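Phage-like element PBSX protein xkdM (Bacillus subtilis, PDB 2GUJ) is of unproven function but is probably the tail tube protein of the defective Bacillus phage PBSX. Local coordinates at residues B[25-30]-B[62-67]; B[87-92]-B[103-108]; B[81-86]-B[110-115]. All blocks are in the same frame, centred on the assembly; numbering follows the deposited sequence.

Interaction 1: residues B[25-30]-B[62-67]; sequences HIKTFE and TFYKVT
Where strand 57-63 gives way to the loop leading into helix 68-79, its last residues are still paired with residues 25-30 of strand 21-33, and the two sides of this fraying end are packed in very different ways. The chains run antiparallel around Ile-26 and Phe-63, which form a non-hydrogen-bonded pair with CA atoms 4.1 Å apart. Beyond it the backbone is joined most firmly by Thr-62 N, which donates to Thr-28 O at 2.9 Å along an almost straight line, nearly on the C=O axis. The return bond from Lys-27 N to Thr-62 O is weak.

The close-packed part is the buried side. With CG1 anti to the backbone N (chi1 176°), Ile-26 extends its CD1 methyl over the face of the Phe-63 ring, 3.6 Å from the centroid and almost on the ring normal, a CH-pi contact. Leu-88 lies against the same isoleucine, and Phe-111 meets the phenylalanine ring, so the pair belongs to the core of the barrel-like fold.

The outer side is looser. Lys-27 and Tyr-64 lie alongside each other and point the same way. The lysine bends at chi2 (62°), brings CD to 3.4 Å from Tyr-64 CB, and places NZ over one ring face, 3.8 Å from the centroid, a cation-pi contact. Lys-65, a poorly ordered residue, lays CB over the opposite face. Glu-13 forms a salt bridge with Lys-27 NZ, so the ammonium group is shared between a carboxylate and an aromatic face. This combination would be expected to favour the charged lysine, whereas the inner side relies on an uncharged methyl-to-ring contact.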
loop_
_atom_site.group_PDB
_atom_site.type_symbol
_atom_site.label_atom_id
_atom_site.label_comp_id
_atom_site.label_asym_id
_atom_site.label_seq_id
_atom_site.Cartn_x
_atom_site.Cartn_y
_atom_site.Cartn_z
ATOM N N HIS B 25 -9.781 -18.798 1.721
ATOM C CA HIS B 25 -9.070 -18.868 2.978
ATOM C C HIS B 25 -7.895 -17.941 2.799
ATOM O O HIS B 25 -6.802 -18.368 2.431
ATOM C CB HIS B 25 -8.605 -20.298 3.248
ATOM C CG HIS B 25 -9.730 -21.240 3.528
ATOM N ND1 HIS B 25 -9.535 -22.537 3.957
ATOM C CD2 HIS B 25 -11.073 -21.065 3.468
ATOM C CE1 HIS B 25 -10.705 -23.115 4.152
ATOM N NE2 HIS B 25 -11.657 -22.242 3.862
ATOM N N ILE B 26 -8.141 -16.660 3.041
ATOM C CA ILE B 26 -7.114 -15.644 2.906
ATOM C C ILE B 26 -6.127 -15.652 4.066
ATOM O O ILE B 26 -6.513 -15.638 5.232
ATOM C CB ILE B 26 -7.743 -14.255 2.790
ATOM C CG1 ILE B 26 -6.645 -13.197 2.738
ATOM C CG2 ILE B 26 -8.691 -14.017 3.956
ATOM C CD1 ILE B 26 -6.916 -12.104 1.734
ATOM N N LYS B 27 -4.843 -15.670 3.734
ATOM C CA LYS B 27 -3.809 -15.693 4.757
ATOM C C LYS B 27 -3.497 -14.310 5.284
ATOM O O LYS B 27 -4.390 -13.489 5.458
ATOM C CB LYS B 27 -2.534 -16.319 4.209
ATOM C CG LYS B 27 -2.087 -17.549 4.974
ATOM C CD LYS B 27 -3.125 -18.653 4.893
ATOM C CE LYS B 27 -2.555 -19.959 5.398
ATOM N NZ LYS B 27 -3.550 -21.071 5.374
ATOM N N THR B 28 -2.225 -14.053 5.550
ATOM C CA THR B 28 -1.818 -12.761 6.057
ATOM C C THR B 28 -2.530 -11.611 5.364
ATOM O O THR B 28 -2.690 -11.594 4.140
ATOM C CB THR B 28 -0.316 -12.566 5.891
ATOM O OG1 THR B 28 0.029 -11.222 6.243
ATOM C CG2 THR B 28 0.089 -12.821 4.434
ATOM N N PHE B 29 -2.958 -10.653 6.172
ATOM C CA PHE B 29 -3.635 -9.465 5.681
ATOM C C PHE B 29 -3.277 -8.351 6.646
ATOM O O PHE B 29 -3.038 -8.607 7.826
ATOM C CB PHE B 29 -5.148 -9.697 5.652
ATOM C CG PHE B 29 -5.864 -9.229 6.875
ATOM C CD1 PHE B 29 -6.205 -7.894 7.021
ATOM C CD2 PHE B 29 -6.144 -10.113 7.913
ATOM C CE1 PHE B 29 -6.810 -7.438 8.187
ATOM C CE2 PHE B 29 -6.751 -9.668 9.083
ATOM C CZ PHE B 29 -7.082 -8.324 9.226
ATOM N N GLU B 30 -3.221 -7.123 6.149
ATOM C CA GLU B 30 -2.890 -5.983 6.998
ATOM C C GLU B 30 -3.607 -4.732 6.501
ATOM O O GLU B 30 -3.332 -4.247 5.405
ATOM C CB GLU B 30 -1.379 -5.747 6.996
ATOM C CG GLU B 30 -0.929 -4.563 7.855
ATOM C CD GLU B 30 0.538 -4.205 7.640
ATOM O OE1 GLU B 30 0.890 -3.762 6.519
ATOM O OE2 GLU B 30 1.344 -4.361 8.590
ATOM N N THR B 62 -3.111 -11.136 1.269
ATOM C CA THR B 62 -2.751 -12.160 0.301
ATOM C C THR B 62 -3.578 -13.414 0.512
ATOM O O THR B 62 -3.781 -13.855 1.643
ATOM C CB THR B 62 -1.252 -12.529 0.394
ATOM O OG1 THR B 62 -0.831 -12.524 1.766
ATOM C CG2 THR B 62 -0.422 -11.540 -0.405
ATOM N N PHE B 63 -4.058 -13.995 -0.578
ATOM C CA PHE B 63 -4.862 -15.192 -0.465
ATOM C C PHE B 63 -4.022 -16.460 -0.438
ATOM O O PHE B 63 -2.922 -16.510 -0.998
ATOM C CB PHE B 63 -5.879 -15.250 -1.604
ATOM C CG PHE B 63 -6.880 -14.122 -1.587
ATOM C CD1 PHE B 63 -6.492 -12.814 -1.888
ATOM C CD2 PHE B 63 -8.216 -14.369 -1.279
ATOM C CE1 PHE B 63 -7.421 -11.769 -1.886
ATOM C CE2 PHE B 63 -9.151 -13.332 -1.275
ATOM C CZ PHE B 63 -8.748 -12.025 -1.581
ATOM N N TYR B 64 -4.553 -17.470 0.247
ATOM C CA TYR B 64 -3.908 -18.773 0.388
ATOM C C TYR B 64 -4.298 -19.682 -0.779
ATOM O O TYR B 64 -3.462 -20.023 -1.608
ATOM C CB TYR B 64 -4.292 -19.397 1.752
ATOM C CG TYR B 64 -4.312 -20.920 1.814
ATOM C CD1 TYR B 64 -3.190 -21.679 1.460
ATOM C CD2 TYR B 64 -5.469 -21.599 2.206
ATOM C CE1 TYR B 64 -3.228 -23.079 1.492
ATOM C CE2 TYR B 64 -5.514 -22.991 2.241
ATOM C CZ TYR B 64 -4.398 -23.726 1.882
ATOM O OH TYR B 64 -4.475 -25.103 1.893
ATOM N N LYS B 65 -5.566 -20.065 -0.854
ATOM C CA LYS B 65 -6.022 -20.924 -1.948
ATOM C C LYS B 65 -7.114 -20.206 -2.740
ATOM O O LYS B 65 -7.740 -19.275 -2.234
ATOM C CB LYS B 65 -6.574 -22.250 -1.401
ATOM C CG LYS B 65 -7.652 -22.076 -0.326
ATOM C CD LYS B 65 -8.466 -23.351 -0.106
ATOM C CE LYS B 65 -7.595 -24.518 0.347
ATOM N NZ LYS B 65 -8.393 -25.743 0.655
ATOM N N VAL B 66 -7.340 -20.633 -3.978
ATOM C CA VAL B 66 -8.370 -20.011 -4.794
ATOM C C VAL B 66 -9.285 -21.017 -5.458
ATOM O O VAL B 66 -8.882 -21.736 -6.368
ATOM C CB VAL B 66 -7.780 -19.131 -5.892
ATOM C CG1 VAL B 66 -8.901 -18.339 -6.566
ATOM C CG2 VAL B 66 -6.742 -18.206 -5.309
ATOM N N THR B 67 -10.525 -21.058 -4.997
ATOM C CA THR B 67 -11.498 -21.975 -5.559
ATOM C C THR B 67 -11.983 -21.517 -6.932
ATOM O O THR B 67 -12.478 -20.396 -7.087
ATOM C CB THR B 67 -12.724 -22.127 -4.631
ATOM O OG1 THR B 67 -13.868 -22.499 -5.411
ATOM C CG2 THR B 67 -13.013 -20.820 -3.892
#

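Interaction 2: residues B[87-92]-B[103-108]; sequences TLQAVL and RVTLYD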
loop_
_atom_site.group_PDB
_atom_site.type_symbol
_atom_site.label_atom_id
_atom_site.label_comp_id
_atom_site.label_asym_id
_atom_site.label_seq_id
_atom_site.Cartn_x
_atom_site.Cartn_y
_atom_site.Cartn_z
ATOM N N THR B 87 -17.084 -9.904 3.680
ATOM C CA THR B 87 -16.801 -9.641 5.083
ATOM C C THR B 87 -15.627 -10.526 5.470
ATOM O O THR B 87 -15.763 -11.748 5.546
ATOM C CB THR B 87 -17.998 -9.991 5.955
ATOM O OG1 THR B 87 -18.983 -8.961 5.813
ATOM C CG2 THR B 87 -17.583 -10.147 7.424
ATOM N N LEU B 88 -14.479 -9.907 5.721
ATOM C CA LEU B 88 -13.279 -10.653 6.061
ATOM C C LEU B 88 -13.144 -10.875 7.562
ATOM O O LEU B 88 -12.870 -9.940 8.320
ATOM C CB LEU B 88 -12.046 -9.926 5.497
ATOM C CG LEU B 88 -10.750 -10.719 5.695
ATOM C CD1 LEU B 88 -9.598 -10.141 4.872
ATOM C CD2 LEU B 88 -10.405 -10.724 7.176
ATOM N N GLN B 89 -13.291 -12.122 7.991
ATOM C CA GLN B 89 -13.207 -12.414 9.417
ATOM C C GLN B 89 -12.013 -13.293 9.792
ATOM O O GLN B 89 -12.083 -14.516 9.711
ATOM C CB GLN B 89 -14.507 -13.060 9.885
ATOM C CG GLN B 89 -14.677 -13.017 11.380
ATOM C CD GLN B 89 -16.052 -13.461 11.814
ATOM O OE1 GLN B 89 -16.346 -13.532 13.013
ATOM N NE2 GLN B 89 -16.910 -13.763 10.842
ATOM N N ALA B 90 -10.926 -12.654 10.222
ATOM C CA ALA B 90 -9.702 -13.364 10.577
ATOM C C ALA B 90 -9.368 -13.338 12.054
ATOM O O ALA B 90 -10.163 -12.901 12.891
ATOM C CB ALA B 90 -8.519 -12.791 9.783
ATOM N N VAL B 91 -8.160 -13.813 12.347
ATOM C CA VAL B 91 -7.641 -13.867 13.707
ATOM C C VAL B 91 -6.584 -12.785 13.919
ATOM O O VAL B 91 -5.556 -12.773 13.248
ATOM C CB VAL B 91 -6.982 -15.229 14.010
ATOM C CG1 VAL B 91 -6.187 -15.127 15.300
ATOM C CG2 VAL B 91 -8.039 -16.322 14.121
ATOM N N LEU B 92 -6.822 -11.896 14.875
ATOM C CA LEU B 92 -5.885 -10.815 15.141
ATOM C C LEU B 92 -4.477 -11.291 15.477
ATOM O O LEU B 92 -4.303 -12.303 16.153
ATOM C CB LEU B 92 -6.410 -9.942 16.274
ATOM C CG LEU B 92 -5.699 -8.600 16.392
ATOM C CD1 LEU B 92 -5.601 -7.913 15.039
ATOM C CD2 LEU B 92 -6.462 -7.746 17.371
ATOM N N ARG B 103 -10.837 -12.244 17.499
ATOM C CA ARG B 103 -11.187 -12.266 16.085
ATOM C C ARG B 103 -11.386 -10.847 15.589
ATOM O O ARG B 103 -11.903 -9.988 16.300
ATOM C CB ARG B 103 -12.478 -13.056 15.857
ATOM C CG ARG B 103 -12.891 -13.118 14.390
ATOM C CD ARG B 103 -13.129 -14.552 13.944
ATOM N NE ARG B 103 -14.519 -14.973 14.086
ATOM C CZ ARG B 103 -14.937 -16.212 13.867
ATOM N NH1 ARG B 103 -14.071 -17.151 13.508
ATOM N NH2 ARG B 103 -16.225 -16.506 13.974
ATOM N N VAL B 104 -10.986 -10.615 14.352
ATOM C CA VAL B 104 -11.118 -9.310 13.739
ATOM C C VAL B 104 -11.976 -9.462 12.511
ATOM O O VAL B 104 -11.717 -10.332 11.682
ATOM C CB VAL B 104 -9.774 -8.803 13.258
ATOM C CG1 VAL B 104 -9.856 -7.333 12.940
ATOM C CG2 VAL B 104 -8.734 -9.089 14.297
ATOM N N THR B 105 -13.011 -8.652 12.383
ATOM C CA THR B 105 -13.798 -8.742 11.174
ATOM C C THR B 105 -13.588 -7.411 10.471
ATOM O O THR B 105 -13.288 -6.406 11.117
ATOM C CB THR B 105 -15.277 -8.940 11.466
ATOM O OG1 THR B 105 -15.884 -7.668 11.703
ATOM C CG2 THR B 105 -15.467 -9.846 12.685
ATOM N N LEU B 106 -13.698 -7.404 9.150
ATOM C CA LEU B 106 -13.540 -6.175 8.382
ATOM C C LEU B 106 -14.784 -6.019 7.564
ATOM O O LEU B 106 -14.915 -6.606 6.486
ATOM C CB LEU B 106 -12.332 -6.242 7.451
ATOM C CG LEU B 106 -10.992 -5.950 8.125
ATOM C CD1 LEU B 106 -11.079 -4.628 8.877
ATOM C CD2 LEU B 106 -10.651 -7.057 9.080
ATOM N N TYR B 107 -15.711 -5.227 8.075
ATOM C CA TYR B 107 -16.952 -5.023 7.363
ATOM C C TYR B 107 -16.717 -4.328 6.055
ATOM O O TYR B 107 -15.937 -3.385 5.961
ATOM C CB TYR B 107 -17.931 -4.237 8.215
ATOM C CG TYR B 107 -18.147 -4.894 9.546
ATOM C CD1 TYR B 107 -18.108 -6.287 9.671
ATOM C CD2 TYR B 107 -18.365 -4.134 10.687
ATOM C CE1 TYR B 107 -18.270 -6.902 10.900
ATOM C CE2 TYR B 107 -18.528 -4.737 11.924
ATOM C CZ TYR B 107 -18.474 -6.124 12.025
ATOM O OH TYR B 107 -18.571 -6.718 13.263
ATOM N N ASP B 108 -17.378 -4.858 5.041
ATOM C CA ASP B 108 -17.313 -4.348 3.694
ATOM C C ASP B 108 -15.955 -4.199 3.051
ATOM O O ASP B 108 -15.704 -3.213 2.353
ATOM C CB ASP B 108 -18.087 -3.040 3.607
ATOM C CG ASP B 108 -19.515 -3.264 3.186
ATOM O OD1 ASP B 108 -20.145 -4.236 3.665
ATOM O OD2 ASP B 108 -20.005 -2.472 2.364
#
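Strands 87-92 and 103-106 form an antiparallel beta hairpin, with axes 4.4 Å apart at closest approach and hydrogen-bonded pairs at Leu-88 with Leu-106 and Ala-90 with Val-104. In the second pair, Val-104 N reaches Ala-90 O at 2.8 Å, with the donor above the carbonyl plane, whereas Ala-90 N approaches Val-104 O nearly along the C=O axis. The bond from Leu-88 N to Leu-106 O is weak. On the buried face, Leu-88 and Leu-106 lie side by side, their CD2 methyls 4.1 Å apart, and Phe-29 of strand 21-33 packs against Leu-106. The other, largely polar face carries Gln-89, Thr-105 and Arg-103 together with Val-91. Gln-89 is extended, with CG anti to the backbone N (chi1 -163°), and its CG rests 3.5 Å from the CG2 methyl of Thr-105. Arg-103 bends at chi2 and chi3 to cross the glutamine obliquely, the guanidinium and amide planes 74° apart. Its NE donates a weak, bent bond to Gln-89 OE1 at 2.6 Å, and Glu-141 offers NE a long, weak ion pair. Both interactions being weak, these oxygens probably ease the charge of Arg-103 only modestly.

Interaction 3: residues B[81-86]-B[110-115]; sequences GSDPYF and NFDSAK
The N-terminus of helix 113-117 is where this contact belongs, and it shows how a helix start can be tied to a distant loop. Residues 81-86 link helix 68-79 to strand 86-92, and they open at Gly-81, the positive-phi C-prime residue of a Schellman motif that ends helix 68-79. Asp-112 holds the N-cap position of helix 113-117, yet it is Asp-83 from across the contact that grips the first turn. Its CG lies beside the backbone N and anti to the carbonyl carbon (chi1 -77°), directing the carboxylate at the helix start. OD1 accepts from Ser-113 N at 2.7 Å in a fairly straight bond, met from above the carboxylate plane. Ser-113 OG stands 2.6 Å from Asp-83 OD1 and 2.8 Å from Ser-82 O, two acceptors competing for one hydroxyl proton. The helix dipole would be expected to stabilise the negative charge of Asp-83, partly offsetting its proximity to the Asp-112 carboxylate, whose OD1 lies 3.7 Å from Asp-83 OD2.

At the outer margin Tyr-85 turns the edge of its ring to Asn-110, with CD1 3.8 Å from Asn-110 CB. Phe-86 and Phe-111, by contrast, are buried. Leu-16 and Ile-116 both pack on them, and Met-74 of helix 68-79 also touches Phe-86. These two phenylalanines form a T-shaped (edge-to-face) stack, with centroids 5.0 Å apart and planes at 74°: the edge of Phe-111 is directed at the face of Phe-86, where Phe-111 CE1 sits toward the rim of the ring.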
loop_
_atom_site.group_PDB
_atom_site.type_symbol
_atom_site.label_atom_id
_atom_site.label_comp_id
_atom_site.label_asym_id
_atom_site.label_seq_id
_atom_site.Cartn_x
_atom_site.Cartn_y
_atom_site.Cartn_z
ATOM N N GLY B 81 -19.927 -5.731 -14.179
ATOM C CA GLY B 81 -19.123 -4.577 -13.846
ATOM C C GLY B 81 -19.362 -4.008 -12.477
ATOM O O GLY B 81 -19.542 -2.801 -12.314
ATOM N N SER B 82 -19.373 -4.874 -11.479
ATOM C CA SER B 82 -19.566 -4.401 -10.127
ATOM C C SER B 82 -18.609 -5.095 -9.179
ATOM O O SER B 82 -18.065 -6.154 -9.488
ATOM C CB SER B 82 -21.011 -4.619 -9.679
ATOM O OG SER B 82 -21.732 -3.398 -9.696
ATOM N N ASP B 83 -18.381 -4.461 -8.036
ATOM C CA ASP B 83 -17.513 -5.012 -7.017
ATOM C C ASP B 83 -18.378 -5.285 -5.812
ATOM O O ASP B 83 -19.036 -4.388 -5.288
ATOM C CB ASP B 83 -16.402 -4.038 -6.654
ATOM C CG ASP B 83 -15.311 -4.003 -7.695
ATOM O OD1 ASP B 83 -14.961 -5.088 -8.214
ATOM O OD2 ASP B 83 -14.795 -2.896 -7.984
ATOM N N PRO B 84 -18.394 -6.543 -5.361
ATOM C CA PRO B 84 -19.175 -7.001 -4.212
ATOM C C PRO B 84 -18.520 -6.666 -2.876
ATOM O O PRO B 84 -17.333 -6.362 -2.821
ATOM C CB PRO B 84 -19.245 -8.502 -4.446
ATOM C CG PRO B 84 -17.878 -8.795 -4.972
ATOM C CD PRO B 84 -17.656 -7.668 -5.970
ATOM N N TYR B 85 -19.307 -6.725 -1.809
ATOM C CA TYR B 85 -18.806 -6.452 -0.474
ATOM C C TYR B 85 -18.664 -7.735 0.323
ATOM O O TYR B 85 -19.662 -8.310 0.756
ATOM C CB TYR B 85 -19.760 -5.552 0.297
ATOM C CG TYR B 85 -19.724 -4.093 -0.060
ATOM C CD1 TYR B 85 -18.520 -3.434 -0.290
ATOM C CD2 TYR B 85 -20.897 -3.347 -0.100
ATOM C CE1 TYR B 85 -18.490 -2.063 -0.553
ATOM C CE2 TYR B 85 -20.872 -1.981 -0.358
ATOM C CZ TYR B 85 -19.664 -1.350 -0.585
ATOM O OH TYR B 85 -19.636 -0.010 -0.871
ATOM N N PHE B 86 -17.439 -8.190 0.526
ATOM C CA PHE B 86 -17.230 -9.396 1.307
ATOM C C PHE B 86 -16.921 -8.975 2.747
ATOM O O PHE B 86 -16.562 -7.820 3.007
ATOM C CB PHE B 86 -16.055 -10.215 0.761
ATOM C CG PHE B 86 -15.777 -10.002 -0.698
ATOM C CD1 PHE B 86 -15.525 -8.728 -1.194
ATOM C CD2 PHE B 86 -15.709 -11.082 -1.568
ATOM C CE1 PHE B 86 -15.197 -8.526 -2.538
ATOM C CE2 PHE B 86 -15.379 -10.896 -2.917
ATOM C CZ PHE B 86 -15.125 -9.611 -3.402
ATOM N N ASN B 110 -13.443 -4.693 0.255
ATOM C CA ASN B 110 -13.843 -4.752 -1.146
ATOM C C ASN B 110 -12.722 -4.576 -2.158
ATOM O O ASN B 110 -12.132 -3.506 -2.248
ATOM C CB ASN B 110 -14.914 -3.694 -1.375
ATOM C CG ASN B 110 -15.154 -3.404 -2.846
ATOM O OD1 ASN B 110 -14.899 -4.248 -3.707
ATOM N ND2 ASN B 110 -15.671 -2.211 -3.140
ATOM N N PHE B 111 -12.436 -5.628 -2.922
ATOM C CA PHE B 111 -11.392 -5.565 -3.949
ATOM C C PHE B 111 -11.989 -5.306 -5.319
ATOM O O PHE B 111 -13.197 -5.150 -5.470
ATOM C CB PHE B 111 -10.626 -6.877 -4.085
ATOM C CG PHE B 111 -10.618 -7.706 -2.857
ATOM C CD1 PHE B 111 -11.750 -8.424 -2.475
ATOM C CD2 PHE B 111 -9.470 -7.777 -2.076
ATOM C CE1 PHE B 111 -11.737 -9.208 -1.320
ATOM C CE2 PHE B 111 -9.432 -8.549 -0.925
ATOM C CZ PHE B 111 -10.565 -9.272 -0.537
ATOM N N ASP B 112 -11.118 -5.271 -6.319
ATOM C CA ASP B 112 -11.542 -5.085 -7.696
ATOM C C ASP B 112 -11.711 -6.510 -8.220
ATOM O O ASP B 112 -10.779 -7.318 -8.182
ATOM C CB ASP B 112 -10.468 -4.323 -8.487
ATOM C CG ASP B 112 -10.847 -4.103 -9.953
ATOM O OD1 ASP B 112 -11.906 -3.505 -10.243
ATOM O OD2 ASP B 112 -10.073 -4.526 -10.834
ATOM N N SER B 113 -12.915 -6.816 -8.680
ATOM C CA SER B 113 -13.235 -8.140 -9.193
ATOM C C SER B 113 -12.119 -8.696 -10.056
ATOM O O SER B 113 -11.475 -9.684 -9.700
ATOM C CB SER B 113 -14.509 -8.059 -10.014
ATOM O OG SER B 113 -15.506 -7.385 -9.282
ATOM N N ALA B 114 -11.915 -8.046 -11.197
ATOM C CA ALA B 114 -10.891 -8.429 -12.157
ATOM C C ALA B 114 -9.617 -8.840 -11.447
ATOM O O ALA B 114 -9.072 -9.924 -11.692
ATOM C CB ALA B 114 -10.597 -7.269 -13.093
ATOM N N LYS B 115 -9.139 -7.959 -10.574
ATOM C CA LYS B 115 -7.918 -8.223 -9.819
ATOM C C LYS B 115 -7.960 -9.608 -9.195
ATOM O O LYS B 115 -6.928 -10.271 -9.079
ATOM C CB LYS B 115 -7.720 -7.162 -8.734
ATOM C CG LYS B 115 -7.003 -5.888 -9.221
ATOM C CD LYS B 115 -7.304 -4.702 -8.314
ATOM C CE LYS B 115 -7.081 -5.052 -6.845
ATOM N NZ LYS B 115 -7.418 -3.935 -5.915
#

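Overall arrangement
Two of the contacts pair strands of one antiparallel sheet; the third ties a loop to a helix start beside it. Interaction 1 closes before the other two open, and interaction 2, the hairpin, falls between the two segments of interaction 3. The centres of interactions 1 and 2 are about 13 Å apart; Phe-29 bridges them by packing on Ala-90 and Leu-106. Centre to centre, interaction 3 is about 15 Å from interaction 1 and about 17 Å from interaction 2, and Phe-63 CZ meets Phe-111 CZ at 3.5 Å. One apolar core therefore connects strands and helices, consistent with the barrel of phage tail tube proteins.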